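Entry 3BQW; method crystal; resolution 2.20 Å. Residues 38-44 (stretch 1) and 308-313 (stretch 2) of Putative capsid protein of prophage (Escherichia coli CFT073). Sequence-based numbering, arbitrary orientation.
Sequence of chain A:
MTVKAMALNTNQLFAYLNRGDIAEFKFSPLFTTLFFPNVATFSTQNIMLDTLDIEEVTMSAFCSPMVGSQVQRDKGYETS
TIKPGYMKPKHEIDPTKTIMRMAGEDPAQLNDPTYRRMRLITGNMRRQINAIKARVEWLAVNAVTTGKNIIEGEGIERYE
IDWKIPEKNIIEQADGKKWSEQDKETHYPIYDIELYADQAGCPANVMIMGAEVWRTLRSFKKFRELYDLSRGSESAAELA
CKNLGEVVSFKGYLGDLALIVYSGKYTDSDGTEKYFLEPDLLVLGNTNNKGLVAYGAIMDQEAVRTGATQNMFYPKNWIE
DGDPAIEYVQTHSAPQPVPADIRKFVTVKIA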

# COMPACT_ATOMS: atom_id res chain seq x y z
N ASN A 38 -7.69 6.61 -5.36
CA ASN A 38 -8.88 7.26 -4.84
C ASN A 38 -9.21 6.81 -3.42
O ASN A 38 -8.60 5.85 -2.88
N VAL A 39 -10.15 7.53 -2.82
CA VAL A 39 -10.53 7.31 -1.45
C VAL A 39 -12.04 7.39 -1.33
O VAL A 39 -12.71 8.16 -2.05
N ALA A 40 -12.57 6.53 -0.47
CA ALA A 40 -13.94 6.63 -0.05
C ALA A 40 -13.96 6.34 1.44
O ALA A 40 -13.42 5.32 1.89
N THR A 41 -14.58 7.24 2.21
CA THR A 41 -14.74 7.04 3.65
C THR A 41 -16.20 6.72 3.92
O THR A 41 -17.10 7.40 3.41
N PHE A 42 -16.44 5.67 4.70
CA PHE A 42 -17.79 5.24 5.00
C PHE A 42 -18.21 5.67 6.40
O PHE A 42 -17.37 5.80 7.29
N SER A 43 -19.52 5.90 6.58
CA SER A 43 -20.10 6.22 7.89
C SER A 43 -20.62 4.96 8.56
O SER A 43 -21.15 5.00 9.68
N THR A 44 -20.51 3.85 7.86
CA THR A 44 -20.74 2.53 8.45
C THR A 44 -19.39 1.85 8.75
O THR A 44 -18.35 2.14 8.13
N ALA A 308 -17.30 12.08 14.59
CA ALA A 308 -16.08 12.11 13.73
C ALA A 308 -15.68 10.71 13.17
O ALA A 308 -14.49 10.43 12.88
N THR A 309 -16.69 9.85 13.00
CA THR A 309 -16.51 8.47 12.59
C THR A 309 -16.14 8.32 11.10
O THR A 309 -15.58 7.29 10.68
N GLN A 310 -16.46 9.33 10.31
CA GLN A 310 -16.22 9.26 8.89
C GLN A 310 -14.89 9.90 8.62
O GLN A 310 -14.80 11.10 8.44
N ASN A 311 -13.84 9.07 8.59
CA ASN A 311 -12.45 9.53 8.58
C ASN A 311 -11.49 8.44 8.12
O ASN A 311 -11.66 7.28 8.50
N MET A 312 -10.48 8.82 7.33
CA MET A 312 -9.38 7.91 7.01
C MET A 312 -8.64 7.55 8.30
O MET A 312 -8.42 6.37 8.60
N PHE A 313 -8.31 8.58 9.07
CA PHE A 313 -7.51 8.48 10.29
C PHE A 313 -8.17 9.23 11.41
O PHE A 313 -8.80 10.26 11.19

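This is a small, largely exposed contact between two segments far apart in sequence, held by one direct side-chain-to-backbone hydrogen bond, two bridging waters and a short apolar strip. The segments run nearly antiparallel, their end-to-end directions 170° apart, and they bury 326 Å² in total. The closest CA pair is Ser-43 CA and Gln-310 CA, 5.0 Å apart, yet no backbone-to-backbone hydrogen bond joins the two stretches.

The strand of stretch 1 sets the first rule, alternation. Val-39 and Thr-41 point their CA-to-CB bonds toward stretch 2, while Ala-40 and then Phe-42, just past the strand, point away. Phe-42 is buried but turns its m-rotamer ring from this contact and contributes through its backbone.

Gln-310 gives up the most surface of any residue here, 80 Å². Its CA-to-CB bond leaves sideways, but with chi1 and chi2 both t the chain is extended, and chi3 near 39° sets the amide at its end, which reaches the other backbone. There Gln-310 NE2 donates to Thr-41 O at 2.7 Å, with an N-H...O angle of 148°, supplying a partner for a strand carbonyl. The aliphatic part of the same chain packs too: Gln-310 CG lies 3.5 Å from Thr-41 OG1. Ser-43, p rotamer and sideways at CA-to-CB, brings Ser-43 CB to 4.2 Å from Gln-310 NE2.

Thr-41, in the p rotamer, is the pivot between polar and apolar packing. While OG1 sits beside Gln-310, its methyl faces Met-312, with Thr-41 CG2 3.8 Å from both Met-312 N and Met-312 CG. Met-312 leaves its backbone sideways and adopts m, t, m, which brings Met-312 SD to 4.0 Å from Val-39 CG1. That t-rotamer valine ends the apolar strip.

Two waters also join the stretches. Water 1 donates to Phe-42 O at 2.8 Å and accepts from Asn-311 N at 3.0 Å, linking two backbones. Water 2 donates to Ser-43 O at 2.6 Å and hydrogen-bonds Thr-309 OG1, also at 2.6 Å. The CA-to-CB bond of Thr-309 points toward stretch 1, in the p rotamer, but Thr-309 OG1 remains 4.5 Å from Ser-43 O, a gap the water spans.

The CA-to-CB bond of Asn-311 points away, and its side chain works within its own stretch: Asn-311 ND2 donates to Ala-308 O at 2.7 Å. The pattern is economical: the amide of one long side chain reaches a strand carbonyl directly, a threonine methyl meets a methionine, and two waters bridge polar atoms that do not meet directly.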

# COMPACT_ATOMS: atom_id res chain seq x y z
CB ASN A 38 -10.06 7.00 -5.77
CG ASN A 38 -9.80 7.50 -7.19
OD1 ASN A 38 -9.92 6.77 -8.16
ND2 ASN A 38 -9.36 8.72 -7.28
CB VAL A 39 -9.85 8.32 -0.48
CG1 VAL A 39 -10.54 8.32 0.92
CG2 VAL A 39 -8.34 8.03 -0.36
CB ALA A 40 -14.86 5.66 -0.84
CB THR A 41 -14.29 8.27 4.46
OG1 THR A 41 -14.96 9.44 4.00
CG2 THR A 41 -12.77 8.48 4.34
CB PHE A 42 -17.92 3.71 4.80
CG PHE A 42 -17.80 3.29 3.36
CD1 PHE A 42 -18.93 2.98 2.63
CD2 PHE A 42 -16.57 3.29 2.72
CE1 PHE A 42 -18.83 2.64 1.28
CE2 PHE A 42 -16.46 2.96 1.38
CZ PHE A 42 -17.59 2.63 0.66
CB SER A 43 -21.25 7.21 7.71
OG SER A 43 -22.11 6.73 6.67
CB THR A 44 -21.59 1.67 7.53
OG1 THR A 44 -21.02 1.67 6.22
CG2 THR A 44 -23.02 2.23 7.44
CB ALA A 308 -14.94 12.74 14.50
CB THR A 309 -17.80 7.65 12.88
OG1 THR A 309 -18.86 8.07 12.00
CG2 THR A 309 -18.24 7.82 14.36
CB GLN A 310 -17.34 9.91 8.10
CG GLN A 310 -17.24 9.70 6.61
CD GLN A 310 -18.57 9.80 5.88
OE1 GLN A 310 -19.41 10.65 6.18
NE2 GLN A 310 -18.76 8.94 4.87
CB ASN A 311 -12.04 9.93 10.01
CG ASN A 311 -12.11 11.43 10.25
OD1 ASN A 311 -11.58 12.21 9.46
ND2 ASN A 311 -12.75 11.83 11.35
CB MET A 312 -8.40 8.54 6.02
CG MET A 312 -9.00 8.94 4.64
SD MET A 312 -7.72 9.51 3.50
CE MET A 312 -7.23 11.00 4.32
CB PHE A 313 -6.11 9.10 10.07
CG PHE A 313 -5.44 8.64 8.82
CD1 PHE A 313 -5.12 7.29 8.65
CD2 PHE A 313 -5.13 9.54 7.81
CE1 PHE A 313 -4.50 6.84 7.47
CE2 PHE A 313 -4.52 9.12 6.64
CZ PHE A 313 -4.21 7.77 6.46
O HOH W 1 -14.65 6.48 7.37
O HOH W 2 -20.20 5.85 11.91